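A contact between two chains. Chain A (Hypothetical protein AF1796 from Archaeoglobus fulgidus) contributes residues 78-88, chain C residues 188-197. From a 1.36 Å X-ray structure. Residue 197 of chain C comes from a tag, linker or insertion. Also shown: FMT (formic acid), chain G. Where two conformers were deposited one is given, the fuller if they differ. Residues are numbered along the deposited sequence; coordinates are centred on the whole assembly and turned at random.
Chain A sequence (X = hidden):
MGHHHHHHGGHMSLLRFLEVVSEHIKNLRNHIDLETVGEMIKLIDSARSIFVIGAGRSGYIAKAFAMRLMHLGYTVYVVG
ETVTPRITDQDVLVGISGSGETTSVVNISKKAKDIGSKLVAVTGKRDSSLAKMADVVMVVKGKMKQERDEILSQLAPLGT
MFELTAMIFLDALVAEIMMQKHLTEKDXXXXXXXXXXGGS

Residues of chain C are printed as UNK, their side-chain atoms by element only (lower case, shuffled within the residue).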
# COMPACT_ATOMS: atom_id res chain seq x y z
N VAL A 78 9.43 6.31 1.91
CA VAL A 78 8.39 6.17 2.93
C VAL A 78 8.73 4.96 3.81
O VAL A 78 8.95 3.84 3.30
CB VAL A 78 7.04 5.90 2.26
CG1 VAL A 78 5.92 5.75 3.32
CG2 VAL A 78 6.70 7.01 1.31
N VAL A 79 8.76 5.17 5.12
CA VAL A 79 9.08 4.07 6.04
C VAL A 79 8.11 2.92 5.85
O VAL A 79 6.90 3.13 5.74
CB VAL A 79 9.09 4.53 7.53
CG1 VAL A 79 9.28 3.33 8.48
CG2 VAL A 79 10.16 5.57 7.76
N GLY A 80 8.66 1.71 5.76
CA GLY A 80 7.85 0.50 5.61
C GLY A 80 7.54 0.08 4.19
O GLY A 80 7.06 -1.03 3.98
N GLU A 81 7.83 0.94 3.22
CA GLU A 81 7.52 0.64 1.84
C GLU A 81 8.60 -0.19 1.14
O GLU A 81 9.73 -0.36 1.63
CB GLU A 81 7.13 1.92 1.07
CG GLU A 81 5.82 2.51 1.55
CD GLU A 81 4.63 1.67 1.24
OE1 GLU A 81 4.72 0.76 0.36
OE2 GLU A 81 3.61 1.91 1.91
N THR A 82 8.24 -0.70 -0.03
CA THR A 82 9.02 -1.77 -0.63
C THR A 82 10.48 -1.45 -0.85
O THR A 82 11.35 -2.24 -0.48
CB THR A 82 8.40 -2.14 -1.98
OG1 THR A 82 7.04 -2.52 -1.79
CG2 THR A 82 9.07 -3.38 -2.59
N VAL A 83 10.78 -0.32 -1.51
CA VAL A 83 12.17 -0.06 -1.93
C VAL A 83 12.94 0.81 -0.95
O VAL A 83 14.09 1.20 -1.21
CB VAL A 83 12.26 0.50 -3.39
CG1 VAL A 83 11.49 -0.39 -4.31
CG2 VAL A 83 11.73 1.95 -3.47
N THR A 84 12.39 1.02 0.24
CA THR A 84 13.05 1.83 1.26
C THR A 84 14.26 1.10 1.82
O THR A 84 14.13 -0.01 2.34
CB THR A 84 12.06 2.11 2.36
OG1 THR A 84 10.99 2.88 1.77
CG2 THR A 84 12.68 2.96 3.49
N PRO A 85 15.45 1.70 1.74
CA PRO A 85 16.64 1.05 2.27
C PRO A 85 16.88 1.39 3.75
O PRO A 85 16.10 2.13 4.35
CB PRO A 85 17.74 1.67 1.40
CG PRO A 85 17.30 3.14 1.28
CD PRO A 85 15.75 3.00 1.10
N ARG A 86 17.96 0.82 4.29
CA ARG A 86 18.39 1.11 5.65
C ARG A 86 18.50 2.61 5.93
O ARG A 86 19.22 3.34 5.23
CB ARG A 86 19.77 0.46 5.83
CG ARG A 86 20.38 0.72 7.17
CD ARG A 86 21.81 0.20 7.30
NE ARG A 86 21.83 -1.25 7.38
CZ ARG A 86 21.67 -1.96 8.50
NH1 ARG A 86 21.46 -1.35 9.66
NH2 ARG A 86 21.70 -3.28 8.46
N ILE A 87 17.85 3.08 6.98
CA ILE A 87 18.08 4.46 7.41
C ILE A 87 19.43 4.56 8.17
O ILE A 87 19.85 3.63 8.85
CB ILE A 87 16.89 4.97 8.27
CG1 ILE A 87 16.91 6.50 8.36
CG2 ILE A 87 16.88 4.28 9.66
CD1 ILE A 87 15.66 7.10 9.02
N THR A 88 20.10 5.70 8.03
CA THR A 88 21.43 5.86 8.61
C THR A 88 21.53 7.17 9.37
O THR A 88 20.64 8.03 9.30
CB THR A 88 22.53 5.89 7.51
OG1 THR A 88 22.46 7.13 6.77
CG2 THR A 88 22.38 4.72 6.53
N UNK C 188 23.60 -7.88 1.37
CA UNK C 188 22.19 -7.51 1.35
C UNK C 188 21.76 -6.94 2.69
O UNK C 188 20.99 -5.97 2.77
c UNK C 188 21.33 -8.73 0.99
c UNK C 188 20.31 -10.22 -0.68
c UNK C 188 21.30 -9.08 -0.49
c UNK C 188 22.69 -9.40 -1.13
N UNK C 189 22.24 -7.54 3.78
CA UNK C 189 21.98 -7.02 5.10
C UNK C 189 22.38 -5.55 5.25
O UNK C 189 21.72 -4.80 5.97
o UNK C 189 23.00 -10.01 8.04
c UNK C 189 22.98 -8.80 8.40
o UNK C 189 23.57 -8.37 9.41
c UNK C 189 22.73 -7.88 6.11
c UNK C 189 22.25 -7.79 7.54
N UNK C 190 23.44 -5.12 4.57
CA UNK C 190 23.86 -3.73 4.64
C UNK C 190 22.79 -2.75 4.16
O UNK C 190 22.68 -1.61 4.64
c UNK C 190 25.20 -3.51 3.86
N UNK C 191 21.97 -3.20 3.22
CA UNK C 191 21.02 -2.33 2.55
C UNK C 191 19.59 -2.45 3.05
O UNK C 191 18.77 -1.59 2.78
c UNK C 191 21.01 -2.61 1.05
c UNK C 191 22.35 -2.31 0.38
n UNK C 191 22.39 0.32 -1.48
c UNK C 191 22.43 -2.50 -1.11
n UNK C 191 21.37 -1.75 -1.73
c UNK C 191 21.37 -0.43 -1.87
n UNK C 191 20.32 0.14 -2.45
N UNK C 192 19.26 -3.53 3.74
CA UNK C 192 17.84 -3.75 4.04
C UNK C 192 17.33 -2.78 5.11
O UNK C 192 18.05 -2.30 6.00
c UNK C 192 17.55 -5.20 4.38
c UNK C 192 18.07 -5.65 5.70
n UNK C 192 19.08 -5.97 7.62
c UNK C 192 18.93 -5.08 6.59
c UNK C 192 18.33 -7.04 7.38
n UNK C 192 17.72 -6.86 6.22
N UNK C 193 16.04 -2.46 5.00
CA UNK C 193 15.37 -1.61 5.97
C UNK C 193 15.34 -2.29 7.35
O UNK C 193 15.14 -3.51 7.45
c UNK C 193 13.94 -1.32 5.50
N UNK C 194 15.46 -1.51 8.41
CA UNK C 194 15.54 -2.04 9.77
C UNK C 194 14.51 -1.41 10.72
O UNK C 194 14.33 -1.89 11.84
c UNK C 194 18.02 -2.61 9.56
c UNK C 194 17.31 -0.41 10.60
c UNK C 194 16.95 -1.88 10.40
N UNK C 195 13.84 -0.33 10.31
CA UNK C 195 12.98 0.36 11.27
C UNK C 195 11.83 -0.48 11.83
O UNK C 195 11.59 -0.46 13.04
c UNK C 195 12.48 1.68 10.72
c UNK C 195 14.02 3.25 12.04
c UNK C 195 13.55 2.78 10.62
c UNK C 195 13.00 3.94 9.81
N UNK C 196 11.18 -1.25 10.97
CA UNK C 196 10.04 -2.08 11.41
C UNK C 196 10.42 -3.46 11.88
O UNK C 196 9.53 -4.22 12.34
o UNK C 196 6.95 0.65 9.56
c UNK C 196 9.07 -2.34 10.27
c UNK C 196 7.40 -0.40 10.10
c UNK C 196 8.61 -1.09 9.50
o UNK C 196 6.88 -0.91 11.11
N UNK C 197 11.68 -3.85 11.69
CA UNK C 197 12.12 -5.18 12.07
C UNK C 197 12.89 -5.17 13.39
O UNK C 197 12.81 -6.13 14.16
o UNK C 197 11.45 -7.99 9.80
o UNK C 197 12.04 -9.08 11.62
c UNK C 197 12.19 -8.16 10.82
c UNK C 197 13.36 -7.25 11.10
c UNK C 197 13.04 -5.78 10.97
C FMT G . 14.66 1.64 7.48
O1 FMT G . 15.74 1.31 7.96
O2 FMT G . 13.56 1.12 7.73
O HOH W 1 20.71 -5.81 10.00

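Position 188 of chain C carries four carbons forked at the second, and none of them reaches chain A. The forked carbons read as leucine: Leu C188. Its work here is backbone, since its O accepts from the N of position 191 at 3.0 Å, in a helix that began earlier in the chain.

Position 189 has three carbons, the third bearing two oxygens, and its side chain comes no nearer to chain A than 4.6 Å: a glutamate. The CA-to-CB bond of Glu C189 points away from chain A, so the contact falls to its main chain: Arg A86 NH2 donates to Glu C189 O at 2.9 Å, although the place of that oxygen is less sure.

Position 190 has a single carbon, also pointing away, hence Ala C190. Its carbonyl again does the binding, with Arg A86 NE donating to Ala C190 O at 2.9 Å.

Position 191 shows three carbons, a nitrogen, then a carbon carrying two more nitrogens: a guanidinium, so Arg C191. Its CA-to-CB bond points away, and NE and NH2 are hydrogen-bonded elsewhere in the structure. The backbone stays, taking a hydrogen bond from Arg A86 N to Arg C191 O at 3.0 Å.

Position 192 has one carbon and then a five-membered ring of three carbons and two nitrogens, with Arg A86 NH2 at the ring edge, which is histidine. CB of His C192 points away, yet the ring end comes nearer to chain A, with CD2 3.8 Å from Arg A86 NH2. One water joins the two side chains, 3.1 Å from Arg A86 NH2, for which it is the acceptor, and 2.9 Å from His C192 NE2.

Position 193 again has one carbon, here 3.4 Å from Thr A84 O. This is Ala C193, set where the backbones run close: its CA is 4.1 Å from Arg A86 CA.

Position 194 has one carbon carrying two more, directed toward chain A, and one of these lies over a face of the Arg A86 guanidinium: a branched valine. Val C194 CG1 is 3.7 Å from Arg A86 NH1.

Position 195 has four carbons forked at the second, pointing toward chain A and buried against Val A79 and Ile A87: leucine. Leu C195 packs CG against Ile A87 CG2 at 3.8 Å and CD1 against Val A79 CG2 at 3.9 Å.

Position 196 has three carbons ending in two oxygens, one of which approaches Val A79 and Gly A80: glutamate. Glu C196 brings OE2 to 3.7 Å from Val A79 CG1 and 4.1 Å from Gly A80 CA, a van der Waals approach to the turn.

Position 197 has three carbons, the third carrying two oxygens; it comes from a tag and touches nothing on chain A: Glu C197.

The contact's rule is plain. One arginine, t at chi1 and chi2 and turned at chi3 (m), reads three successive carbonyls, Glu C189 O, Ala C190 O and Arg C191 O, through its NH2, NE and N, so the direct hydrogen bonds of this contact fall on backbone oxygens, while Val C194 and Leu C195 contribute side-chain packing. Between these regions a formate, probably from the crystallisation liquor, links the chains: its O1 accepts from Ile A87 N and Val C194 N, each at 2.9 Å, and its O2 from Leu C195 N at 3.0 Å.

Chain C 188-197: LEARHAVLEE
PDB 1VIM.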